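PDB 5G24: type-iv like pilin ttha1219 from Thermus thermophilus, which is a type IV pilin-like protein of the outer membrane, probably serving as a subunit of a pilus or pseudopilus-like assembly. Local coordinates for the interface of chains A and B. Numbering follows the deposited sequence. Chains: chain A/B, Type-iv like pilin ttha1219.

The interface of chains A and B. Residues chain A 44-45, 48, 51, 140, 184; chain B 44-45, 48, 135, 140, 184.
A:Arg44 and B:Glu48, with their twins B:Arg44 and A:Glu48, tie helix 35-61 of chain A to helix 40-61 of chain B across a two-fold axis. Pilins typically assemble through their N-terminal helices, but whether this pair forms outside the crystal the structure alone does not show. Arginine suits the place by its length and its row of N-H groups, glutamate by paired oxygens that match NE and NH2 side-on. In A:Arg44, CG lies anti to the backbone N (chi1 175°) and the chain runs on extended, carrying the guanidinium across to the partner helix. There it grips the carboxylate side-on: NE gives a salt-bridging hydrogen bond to B:Glu48 OE2 at 2.9 Å, and NH2 bonds to OE1 of the same residue. Both oxygens accept through their syn lone pairs, almost in the guanidinium plane. In the twin pair, B:Arg44 NH2 reaches A:Glu48 OE1 from 25° out of the carboxylate plane, a slightly less regular fit.

The tightly packed centre is the stack of the two guanidinium groups, with planes 8° apart and CZ of A:Arg44 3.5 Å from CZ of B:Arg44. Repulsion between these like charges is presumably offset by the carboxylate at the edge of each. Small, branched valines suit the flanks: CG1 of B:Val184 lies over the other face of the A:Arg44 guanidinium, toward its rim, while CG2 of B:Val140 packs 3.7 Å from CD of A:Arg44. The glutamates also meet, CG of A:Glu48 packing 3.4 Å from CG of B:Glu48.

Packing is looser toward A:Leu51, whose CD1 stays 4.3 Å from CD1 of B:Leu135; leucine's apolar branches suit this margin. Water bridges fill in beside the glutamates: water 1 joins B:Glu48 OE2 and the backbone O of A:Arg44, and water 2 links the backbone O of B:Arg44 to OE2 of A:Glu48, lying 2.8 Å from the latter.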
loop_
_atom_site.group_PDB
_atom_site.type_symbol
_atom_site.label_atom_id
_atom_site.label_comp_id
_atom_site.label_asym_id
_atom_site.label_seq_id
_atom_site.Cartn_x
_atom_site.Cartn_y
_atom_site.Cartn_z
ATOM N N ARG A 44 -15.363 3.079 3.746
ATOM C CA ARG A 44 -14.332 2.300 4.356
ATOM C C ARG A 44 -13.812 1.205 3.421
ATOM O O ARG A 44 -12.614 1.026 3.292
ATOM C CB ARG A 44 -14.819 1.688 5.642
ATOM C CG ARG A 44 -13.821 0.750 6.287
ATOM C CD ARG A 44 -14.362 0.234 7.576
ATOM N NE ARG A 44 -13.400 -0.577 8.271
ATOM C CZ ARG A 44 -13.656 -1.323 9.347
ATOM N NH1 ARG A 44 -14.868 -1.390 9.812
ATOM N NH2 ARG A 44 -12.725 -1.985 9.952
ATOM N N LEU A 45 -14.735 0.506 2.759
ATOM C CA LEU A 45 -14.337 -0.537 1.848
ATOM C C LEU A 45 -13.510 0.057 0.665
ATOM O O LEU A 45 -12.540 -0.526 0.211
ATOM C CB LEU A 45 -15.550 -1.381 1.346
ATOM C CG LEU A 45 -15.290 -2.511 0.388
ATOM C CD1 LEU A 45 -14.300 -3.479 0.948
ATOM C CD2 LEU A 45 -16.604 -3.266 0.070
ATOM N N GLU A 48 -10.015 0.647 1.626
ATOM C CA GLU A 48 -9.243 -0.637 1.595
ATOM C C GLU A 48 -8.822 -1.036 0.214
ATOM O O GLU A 48 -7.638 -1.419 -0.032
ATOM C CB GLU A 48 -9.998 -1.807 2.226
ATOM C CG GLU A 48 -9.930 -1.932 3.753
ATOM C CD GLU A 48 -11.203 -2.590 4.434
ATOM O OE1 GLU A 48 -12.346 -2.458 3.896
ATOM O OE2 GLU A 48 -11.070 -3.225 5.526
ATOM N N LEU A 51 -5.969 1.359 -0.871
ATOM C CA LEU A 51 -4.665 0.935 -0.253
ATOM C C LEU A 51 -4.095 -0.308 -1.035
ATOM O O LEU A 51 -2.938 -0.401 -1.306
ATOM C CB LEU A 51 -4.820 0.569 1.217
ATOM C CG LEU A 51 -5.021 1.730 2.142
ATOM C CD1 LEU A 51 -5.557 1.204 3.479
ATOM C CD2 LEU A 51 -3.716 2.443 2.345
ATOM N N VAL A 140 -14.144 -8.853 5.264
ATOM C CA VAL A 140 -14.060 -8.472 3.903
ATOM C C VAL A 140 -13.876 -9.799 3.084
ATOM O O VAL A 140 -13.096 -10.648 3.455
ATOM C CB VAL A 140 -12.839 -7.582 3.630
ATOM C CG1 VAL A 140 -12.693 -7.315 2.142
ATOM C CG2 VAL A 140 -12.962 -6.308 4.402
ATOM N N VAL A 184 -18.672 -6.559 2.064
ATOM C CA VAL A 184 -18.786 -6.652 3.495
ATOM C C VAL A 184 -20.209 -6.795 3.968
ATOM O O VAL A 184 -21.116 -6.368 3.304
ATOM C CB VAL A 184 -18.143 -5.379 4.219
ATOM C CG1 VAL A 184 -16.673 -5.323 3.888
ATOM C CG2 VAL A 184 -18.773 -4.086 3.785
ATOM N N ARG B 44 -9.957 -7.510 10.676
ATOM C CA ARG B 44 -10.095 -6.610 9.570
ATOM C C ARG B 44 -9.318 -5.284 9.793
ATOM O O ARG B 44 -8.692 -4.797 8.855
ATOM C CB ARG B 44 -11.524 -6.309 9.287
ATOM C CG ARG B 44 -11.756 -5.284 8.207
ATOM C CD ARG B 44 -13.215 -5.031 7.990
ATOM N NE ARG B 44 -13.397 -4.028 6.985
ATOM C CZ ARG B 44 -14.529 -3.433 6.705
ATOM N NH1 ARG B 44 -15.636 -3.797 7.319
ATOM N NH2 ARG B 44 -14.602 -2.515 5.746
ATOM N N LEU B 45 -9.433 -4.717 10.973
ATOM C CA LEU B 45 -8.808 -3.455 11.258
ATOM C C LEU B 45 -7.250 -3.630 11.224
ATOM O O LEU B 45 -6.521 -2.802 10.674
ATOM C CB LEU B 45 -9.301 -2.863 12.588
ATOM C CG LEU B 45 -8.653 -1.527 13.028
ATOM C CD1 LEU B 45 -8.839 -0.437 12.008
ATOM C CD2 LEU B 45 -9.243 -1.047 14.357
ATOM N N GLU B 48 -6.136 -3.540 7.654
ATOM C CA GLU B 48 -6.033 -2.181 7.196
ATOM C C GLU B 48 -4.654 -1.480 7.666
ATOM O O GLU B 48 -4.010 -0.796 6.884
ATOM C CB GLU B 48 -7.216 -1.284 7.632
ATOM C CG GLU B 48 -8.469 -1.291 6.753
ATOM C CD GLU B 48 -9.851 -1.088 7.509
ATOM O OE1 GLU B 48 -9.961 -1.448 8.701
ATOM O OE2 GLU B 48 -10.862 -0.632 6.935
ATOM N N LEU B 135 -6.335 6.391 5.128
ATOM C CA LEU B 135 -7.072 5.569 6.053
ATOM C C LEU B 135 -7.832 6.518 6.980
ATOM O O LEU B 135 -7.266 7.456 7.537
ATOM C CB LEU B 135 -6.102 4.663 6.850
ATOM C CG LEU B 135 -6.692 3.734 7.876
ATOM C CD1 LEU B 135 -7.416 2.620 7.132
ATOM C CD2 LEU B 135 -5.647 3.155 8.828
ATOM N N VAL B 140 -13.617 4.275 10.257
ATOM C CA VAL B 140 -12.294 4.096 10.884
ATOM C C VAL B 140 -11.885 5.481 11.309
ATOM O O VAL B 140 -12.032 6.440 10.552
ATOM C CB VAL B 140 -11.283 3.518 9.914
ATOM C CG1 VAL B 140 -9.925 3.438 10.501
ATOM C CG2 VAL B 140 -11.720 2.109 9.422
ATOM N N VAL B 184 -12.754 1.416 15.461
ATOM C CA VAL B 184 -13.985 1.260 14.753
ATOM C C VAL B 184 -15.130 0.981 15.711
ATOM O O VAL B 184 -14.897 0.422 16.774
ATOM C CB VAL B 184 -13.925 0.113 13.688
ATOM C CG1 VAL B 184 -12.910 0.451 12.639
ATOM C CG2 VAL B 184 -13.562 -1.241 14.292
HETATM O O HOH W 1 -10.437 1.678 5.375
HETATM O O HOH W 2 -8.900 -4.929 5.931
#